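Local coordinates for protein 16 kDa beta-galactoside-binding lectin (Gallus gallus, PDB 1QMJ) that binds beta-galactosides such as lactose as a homodimeric galectin and may be involved in the regulation of differentiation, at residues A[53-59]-A[70-76]; A[40-44]-A[94-98]; A[25-29]-A[121-125]; A[83-87]-A[97-101]. Numbering follows the deposited sequence.

Contact 1: residues A[53-59]-A[70-76]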
loop_
_atom_site.group_PDB
_atom_site.type_symbol
_atom_site.label_atom_id
_atom_site.label_comp_id
_atom_site.label_asym_id
_atom_site.label_seq_id
_atom_site.Cartn_x
_atom_site.Cartn_y
_atom_site.Cartn_z
ATOM N N ASP A 53 -20.124 16.056 14.926
ATOM C CA ASP A 53 -18.924 15.907 15.764
ATOM C C ASP A 53 -17.866 16.918 15.344
ATOM O O ASP A 53 -17.517 17.023 14.161
ATOM C CB ASP A 53 -18.339 14.506 15.625
ATOM C CG ASP A 53 -19.284 13.419 16.124
ATOM O OD1 ASP A 53 -19.710 13.444 17.343
ATOM O OD2 ASP A 53 -19.656 12.479 15.326
ATOM N N VAL A 54 -17.391 17.634 16.336
ATOM C CA VAL A 54 -16.359 18.651 16.149
ATOM C C VAL A 54 -15.108 18.249 16.930
ATOM O O VAL A 54 -15.153 18.067 18.154
ATOM C CB VAL A 54 -16.859 20.010 16.651
ATOM C CG1 VAL A 54 -15.799 21.111 16.551
ATOM C CG2 VAL A 54 -18.068 20.530 15.867
ATOM N N ASN A 55 -14.035 18.117 16.175
ATOM C CA ASN A 55 -12.711 17.745 16.700
ATOM C C ASN A 55 -12.823 16.608 17.723
ATOM O O ASN A 55 -12.530 16.787 18.916
ATOM C CB ASN A 55 -12.070 18.953 17.376
ATOM C CG ASN A 55 -11.869 20.122 16.413
ATOM O OD1 ASN A 55 -11.765 19.908 15.206
ATOM N ND2 ASN A 55 -11.806 21.356 16.874
ATOM N N THR A 56 -13.244 15.461 17.221
ATOM C CA THR A 56 -13.410 14.250 18.037
ATOM C C THR A 56 -12.976 13.011 17.268
ATOM O O THR A 56 -13.316 12.835 16.090
ATOM C CB THR A 56 -14.879 14.048 18.424
ATOM O OG1 THR A 56 -15.375 15.195 19.090
ATOM C CG2 THR A 56 -15.087 12.849 19.355
ATOM N N VAL A 57 -12.232 12.178 17.956
ATOM C CA VAL A 57 -11.764 10.917 17.392
ATOM C C VAL A 57 -12.743 9.828 17.792
ATOM O O VAL A 57 -13.013 9.618 18.982
ATOM C CB VAL A 57 -10.372 10.550 17.922
ATOM C CG1 VAL A 57 -9.949 9.126 17.538
ATOM C CG2 VAL A 57 -9.262 11.463 17.398
ATOM N N VAL A 58 -13.264 9.168 16.796
ATOM C CA VAL A 58 -14.208 8.079 17.006
ATOM C C VAL A 58 -13.552 6.771 16.593
ATOM O O VAL A 58 -12.960 6.670 15.513
ATOM C CB VAL A 58 -15.479 8.295 16.170
ATOM C CG1 VAL A 58 -16.500 7.163 16.331
ATOM C CG2 VAL A 58 -16.231 9.579 16.532
ATOM N N CYS A 59 -13.668 5.812 17.478
ATOM C CA CYS A 59 -13.127 4.466 17.272
ATOM C C CYS A 59 -14.282 3.485 17.311
ATOM O O CYS A 59 -15.215 3.633 18.108
ATOM C CB CYS A 59 -12.120 4.120 18.370
ATOM S SG CYS A 59 -10.549 5.110 18.263
ATOM N N GLU A 70 -19.731 2.766 19.447
ATOM C CA GLU A 70 -18.747 3.833 19.285
ATOM C C GLU A 70 -18.013 4.093 20.588
ATOM O O GLU A 70 -18.571 3.921 21.682
ATOM C CB GLU A 70 -19.427 5.129 18.868
ATOM C CG GLU A 70 -19.803 5.161 17.393
ATOM C CD GLU A 70 -20.191 6.557 16.918
ATOM O OE1 GLU A 70 -20.279 7.523 17.769
ATOM O OE2 GLU A 70 -20.430 6.768 15.671
ATOM N N ASP A 71 -16.786 4.494 20.402
ATOM C CA ASP A 71 -15.874 4.843 21.480
ATOM C C ASP A 71 -15.251 6.182 21.132
ATOM O O ASP A 71 -14.357 6.267 20.280
ATOM C CB ASP A 71 -14.788 3.773 21.623
ATOM C CG ASP A 71 -13.818 4.057 22.775
ATOM O OD1 ASP A 71 -14.113 4.946 23.662
ATOM O OD2 ASP A 71 -12.706 3.408 22.857
ATOM N N ARG A 72 -15.746 7.197 21.794
ATOM C CA ARG A 72 -15.284 8.568 21.588
ATOM C C ARG A 72 -14.134 8.873 22.531
ATOM O O ARG A 72 -14.220 8.622 23.738
ATOM C CB ARG A 72 -16.427 9.533 21.849
ATOM C CG ARG A 72 -17.358 9.639 20.658
ATOM C CD ARG A 72 -18.832 9.646 21.031
ATOM N NE ARG A 72 -19.676 9.769 19.851
ATOM C CZ ARG A 72 -19.783 10.892 19.144
ATOM N NH1 ARG A 72 -19.116 11.997 19.507
ATOM N NH2 ARG A 72 -20.532 11.010 18.043
ATOM N N LYS A 73 -13.086 9.409 21.941
ATOM C CA LYS A 73 -11.864 9.772 22.670
ATOM C C LYS A 73 -11.886 11.263 23.017
ATOM O O LYS A 73 -12.514 12.073 22.322
ATOM C CB LYS A 73 -10.644 9.460 21.813
ATOM C CG LYS A 73 -10.484 7.961 21.544
ATOM C CD LYS A 73 -10.313 7.138 22.824
ATOM C CE LYS A 73 -10.157 5.640 22.553
ATOM N NZ LYS A 73 -9.815 4.871 23.760
ATOM N N ALA A 74 -11.187 11.571 24.093
ATOM C CA ALA A 74 -11.093 12.939 24.629
ATOM C C ALA A 74 -10.041 13.784 23.888
ATOM O O ALA A 74 -10.255 14.970 23.607
ATOM C CB ALA A 74 -10.704 12.893 26.108
ATOM N N ASP A 75 -8.917 13.166 23.583
ATOM C CA ASP A 75 -7.800 13.854 22.898
ATOM C C ASP A 75 -7.994 13.882 21.380
ATOM O O ASP A 75 -8.476 12.915 20.776
ATOM C CB ASP A 75 -6.484 13.141 23.193
ATOM C CG ASP A 75 -6.121 13.167 24.675
ATOM O OD1 ASP A 75 -5.672 14.252 25.208
ATOM O OD2 ASP A 75 -6.267 12.105 25.390
ATOM N N PHE A 76 -7.600 15.014 20.817
ATOM C CA PHE A 76 -7.673 15.269 19.368
ATOM C C PHE A 76 -6.404 16.015 18.924
ATOM O O PHE A 76 -6.446 17.223 18.638
ATOM C CB PHE A 76 -8.906 16.113 19.046
ATOM C CG PHE A 76 -9.243 16.120 17.554
ATOM C CD1 PHE A 76 -9.804 14.985 16.954
ATOM C CD2 PHE A 76 -8.988 17.262 16.789
ATOM C CE1 PHE A 76 -10.111 14.995 15.587
ATOM C CE2 PHE A 76 -9.294 17.273 15.423
ATOM C CZ PHE A 76 -9.855 16.139 14.822
HETATM O O HOH W 1 -11.056 13.127 20.214
#
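D53 begins the contact with a salt bridge: its OD1 accepts hydrogen bonds from both R72 NH1 and R72 NH2, each at 2.7 Å, while R72 NE reaches E70 OE1 at 3.1 Å. D53 OD2 forms a second salt bridge, with R47, so two acids and two arginines share one network. At N55 and T56, a G1 beta bulge opposite R47, the chain turns a corner, and the F76 ring lies against the backbone there, with T56 N 3.5 Å from F76 CD1. V57 packs CG2 on F76 CD1 (3.6 Å), and past the K73 N to V57 O hydrogen bond (3.0 Å) a water links V57 N to K73 O and D75 O. V58 shares the R72 face of the sheet. C59 closes the antiparallel pairing with D71 through C59 N to D71 O and D71 N to C59 O, both 2.9 Å. Residues 70-73 are predicted to bind beta-galactoside; the charge network is consistent with an R72 guanidinium held in a fixed position on this polar surface.

Contact 2: residues A[40-44]-A[94-98]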
loop_
_atom_site.group_PDB
_atom_site.type_symbol
_atom_site.label_atom_id
_atom_site.label_comp_id
_atom_site.label_asym_id
_atom_site.label_seq_id
_atom_site.Cartn_x
_atom_site.Cartn_y
_atom_site.Cartn_z
ATOM N N LEU A 40 -13.971 -5.103 10.344
ATOM C CA LEU A 40 -12.866 -4.234 10.742
ATOM C C LEU A 40 -12.544 -4.376 12.217
ATOM O O LEU A 40 -13.438 -4.361 13.077
ATOM C CB LEU A 40 -13.229 -2.771 10.499
ATOM C CG LEU A 40 -13.622 -2.481 9.057
ATOM C CD1 LEU A 40 -14.049 -1.028 8.843
ATOM C CD2 LEU A 40 -12.483 -2.734 8.068
ATOM N N MET A 41 -11.268 -4.508 12.461
ATOM C CA MET A 41 -10.753 -4.619 13.806
ATOM C C MET A 41 -10.788 -3.231 14.433
ATOM O O MET A 41 -10.980 -3.072 15.644
ATOM C CB MET A 41 -9.320 -5.149 13.777
ATOM C CG MET A 41 -8.665 -5.192 15.159
ATOM S SD MET A 41 -6.910 -5.466 15.078
ATOM C CE MET A 41 -6.575 -6.966 14.181
ATOM N N LEU A 42 -10.606 -2.227 13.585
ATOM C CA LEU A 42 -10.606 -0.844 14.056
ATOM C C LEU A 42 -10.886 0.172 12.943
ATOM O O LEU A 42 -10.297 0.111 11.849
ATOM C CB LEU A 42 -9.253 -0.502 14.651
ATOM C CG LEU A 42 -9.076 0.994 14.876
ATOM C CD1 LEU A 42 -10.008 1.546 15.956
ATOM C CD2 LEU A 42 -7.661 1.362 15.312
ATOM N N HIS A 43 -11.785 1.072 13.301
ATOM C CA HIS A 43 -12.221 2.178 12.448
ATOM C C HIS A 43 -11.843 3.502 13.124
ATOM O O HIS A 43 -12.663 4.118 13.821
ATOM C CB HIS A 43 -13.742 2.128 12.246
ATOM C CG HIS A 43 -14.276 3.303 11.415
ATOM N ND1 HIS A 43 -15.198 4.211 11.929
ATOM C CD2 HIS A 43 -14.022 3.705 10.140
ATOM C CE1 HIS A 43 -15.467 5.102 10.990
ATOM N NE2 HIS A 43 -14.773 4.814 9.918
ATOM N N PHE A 44 -10.595 3.886 12.894
ATOM C CA PHE A 44 -10.018 5.136 13.430
ATOM C C PHE A 44 -10.528 6.286 12.578
ATOM O O PHE A 44 -10.138 6.442 11.412
ATOM C CB PHE A 44 -8.500 5.062 13.363
ATOM C CG PHE A 44 -7.825 6.200 14.109
ATOM C CD1 PHE A 44 -7.841 6.220 15.506
ATOM C CD2 PHE A 44 -7.192 7.219 13.394
ATOM C CE1 PHE A 44 -7.221 7.267 16.193
ATOM C CE2 PHE A 44 -6.571 8.266 14.080
ATOM C CZ PHE A 44 -6.585 8.291 15.480
ATOM N N GLU A 94 -5.815 -5.745 22.546
ATOM C CA GLU A 94 -6.187 -4.431 21.981
ATOM C C GLU A 94 -5.332 -3.996 20.792
ATOM O O GLU A 94 -4.336 -4.648 20.441
ATOM C CB GLU A 94 -6.034 -3.339 23.049
ATOM C CG GLU A 94 -4.596 -3.193 23.566
ATOM C CD GLU A 94 -4.409 -1.973 24.475
ATOM O OE1 GLU A 94 -5.401 -1.529 25.170
ATOM O OE2 GLU A 94 -3.260 -1.389 24.547
ATOM N N VAL A 95 -5.805 -2.890 20.243
ATOM C CA VAL A 95 -5.200 -2.194 19.112
ATOM C C VAL A 95 -4.717 -0.844 19.602
ATOM O O VAL A 95 -5.435 -0.135 20.319
ATOM C CB VAL A 95 -6.229 -1.972 17.995
ATOM C CG1 VAL A 95 -5.593 -1.525 16.675
ATOM C CG2 VAL A 95 -7.040 -3.222 17.660
ATOM N N LYS A 96 -3.521 -0.518 19.215
ATOM C CA LYS A 96 -2.907 0.748 19.591
ATOM C C LYS A 96 -2.640 1.583 18.354
ATOM O O LYS A 96 -2.204 1.069 17.321
ATOM C CB LYS A 96 -1.571 0.513 20.291
ATOM C CG LYS A 96 -1.695 -0.053 21.703
ATOM C CD LYS A 96 -0.348 -0.075 22.429
ATOM C CE LYS A 96 -0.440 -0.541 23.878
ATOM N NZ LYS A 96 0.818 -0.353 24.615
ATOM N N VAL A 97 -2.914 2.845 18.495
ATOM C CA VAL A 97 -2.695 3.825 17.436
ATOM C C VAL A 97 -1.879 4.956 18.024
ATOM O O VAL A 97 -2.323 5.651 18.944
ATOM C CB VAL A 97 -4.030 4.362 16.915
ATOM C CG1 VAL A 97 -3.862 5.342 15.751
ATOM C CG2 VAL A 97 -4.960 3.262 16.399
ATOM N N LYS A 98 -0.687 5.141 17.504
ATOM C CA LYS A 98 0.178 6.199 18.020
ATOM C C LYS A 98 0.517 7.246 16.986
ATOM O O LYS A 98 0.898 6.926 15.849
ATOM C CB LYS A 98 1.530 5.673 18.527
ATOM C CG LYS A 98 1.681 4.160 18.464
ATOM C CD LYS A 98 2.137 3.557 19.799
ATOM C CE LYS A 98 3.617 3.808 20.110
ATOM N NZ LYS A 98 4.155 2.882 21.122
#
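L42 reaches across to two valines of strand 94-98: its CD2 lies 3.8 Å from V95 CG1 and 3.5 Å from V97 CG2, so one leucine methyl serves both residues. M41 meets the same V95 from another side, with M41 SD 3.4 Å from V95 CG2. That two consecutive residues of one segment can both point toward strand 94-98 follows from the classic beta bulge they form opposite V33; in a regular strand, neighbouring side chains would alternate between the faces. Regular alternation returns beyond the bulge, and F44 again points inward. V97 CG1 sits over the face of the F44 ring, 4.0 Å from its centroid and 13° off the normal, a CH-pi contact. On the opposing strand V95 and V97 turn inward while E94 and K96 point away. The five touching residues are all buried, and their contact is entirely apolar. The axes of strand segments 42-44 and 94-98 come within 9.7 Å, with 23° between their directions, too far for backbone pairing but right for interdigitating side chains. C59 and V57 flank L42 and F44 within their own sheet, and I86 lies beside V97 in the other. Two antiparallel sheets packed face to face through such a hydrophobic layer make the beta-sandwich of the galectin fold, a jelly roll related to that of the legume lectins.

Contact 3: residues A[25-29]-A[121-125]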
loop_
_atom_site.group_PDB
_atom_site.type_symbol
_atom_site.label_atom_id
_atom_site.label_comp_id
_atom_site.label_asym_id
_atom_site.label_seq_id
_atom_site.Cartn_x
_atom_site.Cartn_y
_atom_site.Cartn_z
ATOM N N ASP A 25 -8.949 21.458 4.727
ATOM C CA ASP A 25 -10.416 21.649 4.817
ATOM C C ASP A 25 -11.080 20.309 5.085
ATOM O O ASP A 25 -12.224 20.066 4.677
ATOM C CB ASP A 25 -10.957 22.223 3.510
ATOM C CG ASP A 25 -10.302 21.608 2.278
ATOM O OD1 ASP A 25 -9.099 21.943 1.958
ATOM O OD2 ASP A 25 -10.952 20.755 1.562
ATOM N N ALA A 26 -10.326 19.492 5.767
ATOM C CA ALA A 26 -10.732 18.142 6.126
ATOM C C ALA A 26 -11.925 18.136 7.083
ATOM O O ALA A 26 -11.925 18.828 8.113
ATOM C CB ALA A 26 -9.576 17.418 6.820
ATOM N N LYS A 27 -12.904 17.344 6.689
ATOM C CA LYS A 27 -14.121 17.120 7.473
ATOM C C LYS A 27 -13.772 16.099 8.536
ATOM O O LYS A 27 -14.316 16.119 9.649
ATOM C CB LYS A 27 -15.226 16.534 6.594
ATOM C CG LYS A 27 -16.019 17.545 5.779
ATOM C CD LYS A 27 -17.186 16.864 5.058
ATOM C CE LYS A 27 -18.120 17.822 4.332
ATOM N NZ LYS A 27 -19.287 17.136 3.755
ATOM N N GLY A 28 -12.859 15.260 8.088
ATOM C CA GLY A 28 -12.297 14.153 8.844
ATOM C C GLY A 28 -11.811 13.092 7.856
ATOM O O GLY A 28 -12.028 13.199 6.641
ATOM N N PHE A 29 -11.163 12.104 8.400
ATOM C CA PHE A 29 -10.646 10.972 7.627
ATOM C C PHE A 29 -10.728 9.745 8.508
ATOM O O PHE A 29 -11.018 9.847 9.709
ATOM C CB PHE A 29 -9.198 11.223 7.179
ATOM C CG PHE A 29 -8.205 11.323 8.331
ATOM C CD1 PHE A 29 -8.035 12.540 8.994
ATOM C CD2 PHE A 29 -7.466 10.199 8.719
ATOM C CE1 PHE A 29 -7.124 12.636 10.051
ATOM C CE2 PHE A 29 -6.554 10.293 9.775
ATOM C CZ PHE A 29 -6.384 11.513 10.442
ATOM N N GLU A 121 -9.473 6.435 4.034
ATOM C CA GLU A 121 -10.531 7.189 3.369
ATOM C C GLU A 121 -10.703 8.592 3.950
ATOM O O GLU A 121 -10.132 8.932 4.992
ATOM C CB GLU A 121 -11.859 6.417 3.410
ATOM C CG GLU A 121 -12.368 6.102 4.806
ATOM C CD GLU A 121 -13.643 5.268 4.800
ATOM O OE1 GLU A 121 -13.657 4.194 4.153
ATOM O OE2 GLU A 121 -14.629 5.681 5.453
ATOM N N GLY A 122 -11.483 9.409 3.254
ATOM C CA GLY A 122 -11.716 10.765 3.704
ATOM C C GLY A 122 -10.697 11.766 3.196
ATOM O O GLY A 122 -10.009 11.546 2.190
ATOM N N ASP A 123 -10.591 12.872 3.917
ATOM C CA ASP A 123 -9.693 13.954 3.554
ATOM C C ASP A 123 -8.280 13.782 4.081
ATOM O O ASP A 123 -7.804 14.575 4.901
ATOM C CB ASP A 123 -10.288 15.279 4.017
ATOM C CG ASP A 123 -11.698 15.484 3.500
ATOM O OD1 ASP A 123 -11.899 15.398 2.271
ATOM O OD2 ASP A 123 -12.609 15.700 4.323
ATOM N N PHE A 124 -7.614 12.739 3.593
ATOM C CA PHE A 124 -6.242 12.440 3.975
ATOM C C PHE A 124 -5.501 12.097 2.692
ATOM O O PHE A 124 -6.046 11.430 1.807
ATOM C CB PHE A 124 -6.196 11.251 4.944
ATOM C CG PHE A 124 -4.858 11.047 5.614
ATOM C CD1 PHE A 124 -4.397 11.941 6.573
ATOM C CD2 PHE A 124 -4.077 9.935 5.315
ATOM C CE1 PHE A 124 -3.187 11.736 7.228
ATOM C CE2 PHE A 124 -2.859 9.719 5.968
ATOM C CZ PHE A 124 -2.418 10.623 6.927
ATOM N N LYS A 125 -4.286 12.610 2.563
ATOM C CA LYS A 125 -3.469 12.337 1.394
ATOM C C LYS A 125 -2.311 11.432 1.827
ATOM O O LYS A 125 -1.420 11.853 2.562
ATOM C CB LYS A 125 -2.939 13.641 0.794
ATOM C CG LYS A 125 -2.233 13.465 -0.531
ATOM C CD LYS A 125 -1.393 14.685 -0.880
ATOM C CE LYS A 125 -0.216 14.855 0.079
ATOM N NZ LYS A 125 0.746 13.709 0.034
#
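G122 sits where a side chain could not: with phi 89° and psi -158°, a CB would clash with F29 CA and G28 O and press on the carbonyl oxygen before it. Lacking one, the backbone closes in until F29 CA and G122 CA are only 4.1 Å apart, a non-hydrogen-bonded antiparallel pair. D123, the centre of an inverse gamma turn, follows at once. Its amide donates to G28 O (D123 N to G28 O, 3.1 Å), and its carboxylate bends back to accept the amide of K27 (K27 N to D123 OD2, 2.9 Å), both nearly straight bonds that hold the loop 25-28 against the turn. The methyl of A26 rests on the same aspartate, A26 CB being 3.6 Å from D123 CB. This turn is a crossing point of the galectin beta-sandwich: strand 117-122, paired with strand 29-33, belongs to one sheet, and strand 124-131, paired with strand 16-22, to the other, so the chain passes between sheets within a residue or so. Next to the crossing two buried aromatic rings meet in the interior. F29 and F124 form an offset stack, centroids 4.8 Å apart and planes at 21°, and their CB atoms approach to 3.7 Å. The side chain of I22 touches both phenylalanines, I86 packs on F29, and V84 on F124.

Contact 4: residues A[83-87]-A[97-101]. With BME (beta-mercaptoethanol), chain C.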
loop_
_atom_site.group_PDB
_atom_site.type_symbol
_atom_site.label_atom_id
_atom_site.label_comp_id
_atom_site.label_asym_id
_atom_site.label_seq_id
_atom_site.Cartn_x
_atom_site.Cartn_y
_atom_site.Cartn_z
ATOM N N LYS A 83 0.696 17.335 8.491
ATOM C CA LYS A 83 1.374 16.139 7.975
ATOM C C LYS A 83 1.694 15.243 9.164
ATOM O O LYS A 83 2.562 15.563 9.989
ATOM C CB LYS A 83 2.665 16.533 7.257
ATOM C CG LYS A 83 2.421 17.188 5.898
ATOM C CD LYS A 83 3.498 18.209 5.527
ATOM C CE LYS A 83 3.113 19.076 4.327
ATOM N NZ LYS A 83 3.995 20.239 4.152
ATOM N N VAL A 84 0.986 14.138 9.232
ATOM C CA VAL A 84 1.145 13.191 10.338
ATOM C C VAL A 84 1.412 11.766 9.858
ATOM O O VAL A 84 1.092 11.413 8.707
ATOM C CB VAL A 84 -0.135 13.165 11.181
ATOM C CG1 VAL A 84 -1.348 12.628 10.414
ATOM C CG2 VAL A 84 -0.016 12.291 12.428
ATOM N N GLU A 85 1.995 11.033 10.804
ATOM C CA GLU A 85 2.346 9.611 10.674
ATOM C C GLU A 85 1.591 8.841 11.757
ATOM O O GLU A 85 1.733 9.120 12.958
ATOM C CB GLU A 85 3.857 9.394 10.861
ATOM C CG GLU A 85 4.263 7.918 10.706
ATOM C CD GLU A 85 5.780 7.694 10.699
ATOM O OE1 GLU A 85 6.526 8.284 11.570
ATOM O OE2 GLU A 85 6.314 6.911 9.820
ATOM N N ILE A 86 0.805 7.898 11.305
ATOM C CA ILE A 86 -0.018 7.065 12.185
ATOM C C ILE A 86 0.547 5.641 12.237
ATOM O O ILE A 86 0.682 4.968 11.210
ATOM C CB ILE A 86 -1.449 7.046 11.645
ATOM C CG1 ILE A 86 -2.074 8.447 11.598
ATOM C CG2 ILE A 86 -2.397 6.188 12.482
ATOM C CD1 ILE A 86 -3.220 8.565 10.590
ATOM N N CYS A 87 0.866 5.220 13.449
ATOM C CA CYS A 87 1.430 3.882 13.703
ATOM C C CYS A 87 0.387 2.997 14.383
ATOM O O CYS A 87 -0.197 3.370 15.412
ATOM C CB CYS A 87 2.659 3.998 14.598
ATOM S SG CYS A 87 4.056 4.907 13.777
ATOM N N VAL A 97 -2.914 2.845 18.495
ATOM C CA VAL A 97 -2.695 3.825 17.436
ATOM C C VAL A 97 -1.879 4.956 18.024
ATOM O O VAL A 97 -2.323 5.651 18.944
ATOM C CB VAL A 97 -4.030 4.362 16.915
ATOM C CG1 VAL A 97 -3.862 5.342 15.751
ATOM C CG2 VAL A 97 -4.960 3.262 16.399
ATOM N N LYS A 98 -0.687 5.141 17.504
ATOM C CA LYS A 98 0.178 6.199 18.020
ATOM C C LYS A 98 0.517 7.246 16.986
ATOM O O LYS A 98 0.898 6.926 15.849
ATOM C CB LYS A 98 1.530 5.673 18.527
ATOM C CG LYS A 98 1.681 4.160 18.464
ATOM C CD LYS A 98 2.137 3.557 19.799
ATOM C CE LYS A 98 3.617 3.808 20.110
ATOM N NZ LYS A 98 4.155 2.882 21.122
ATOM N N VAL A 99 0.354 8.449 17.455
ATOM C CA VAL A 99 0.667 9.655 16.721
ATOM C C VAL A 99 1.683 10.409 17.555
ATOM O O VAL A 99 1.927 10.034 18.720
ATOM C CB VAL A 99 -0.579 10.520 16.511
ATOM C CG1 VAL A 99 -1.604 9.883 15.574
ATOM C CG2 VAL A 99 -1.331 10.815 17.809
ATOM N N PRO A 100 2.461 11.225 17.104
ATOM C CA PRO A 100 3.499 11.816 17.962
ATOM C C PRO A 100 3.114 12.305 19.376
ATOM O O PRO A 100 3.909 12.183 20.309
ATOM C CB PRO A 100 4.064 12.942 17.089
ATOM C CG PRO A 100 2.894 13.308 16.199
ATOM C CD PRO A 100 2.347 11.958 15.830
ATOM N N GLU A 101 1.891 12.796 19.550
ATOM C CA GLU A 101 1.464 13.321 20.849
ATOM C C GLU A 101 0.700 12.361 21.757
ATOM O O GLU A 101 0.914 12.337 22.972
ATOM C CB GLU A 101 0.602 14.578 20.657
ATOM C CG GLU A 101 1.113 15.555 19.607
ATOM C CD GLU A 101 0.431 15.390 18.253
ATOM O OE1 GLU A 101 0.360 14.254 17.733
ATOM O OE2 GLU A 101 -0.035 16.415 17.708
HETATM C C1 BME C . 3.956 8.114 15.828
HETATM C C2 BME C . 5.067 7.446 15.016
HETATM O O1 BME C . 3.477 9.236 15.122
HETATM S S2 BME C . 5.098 5.654 15.292
#
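C87 and K98, the two residues with most surface covered here, face each other as a hydrogen-bonded antiparallel pair. C87 N donates to K98 O at 2.9 Å and K98 N to C87 O at 2.8 Å, both close to linear, and C87 O also receives a CA-H...O contact from V97 CA at 3.2 Å. Their side chains start on the same face, C87 CB lying 4.0 Å from K98 CG, before the lysine leads away. The thiol of C87 has been modified: C87 SG is bonded to S2 of a beta-mercaptoethanol at 2.0 Å, a mixed disulfide with a molecule probably from the crystallisation liquor. The adduct's hydroxyl curls back, BME O1 donating to E85 O at 2.8 Å, where strand 94-98 has ended and P100 offers no amide hydrogen for further pairing. I86, third in covered area, is buried and packs I86 CG2 on V97 CG1 at 3.7 Å and I86 CG1 on V99 CG1 at 4.3 Å. The contact is the open end of the beta hairpin formed by strands 83-90 and 94-98, two adjacent strands of the five-stranded sheet in the galectin sandwich.

How the contacts relate
Contact 1 lies in the sheet holding strands 39-47 and 56-63, contact 4 in the other; contact 2 spans both by packing, contact 3 where the chain crosses over. Contacts 2 and 4 share V97 and K98, V97 serving both sandwich and hairpin. Contact 1 meets contact 2 through V57 CG1, 3.6 Å from F44 CE1, so V57, hydrogen-bonded to K73 of the predicted galactoside site, packs on the core; the side chains of F44 and K73 are about 6 Å apart. Contact 3 touches contact 4 where F29 CE2 lies 3.8 Å from I86 CD1 and F124 CE1 3.8 Å from V84 CG1. Contacts 1 and 3, with centres about 15 Å apart, do not touch.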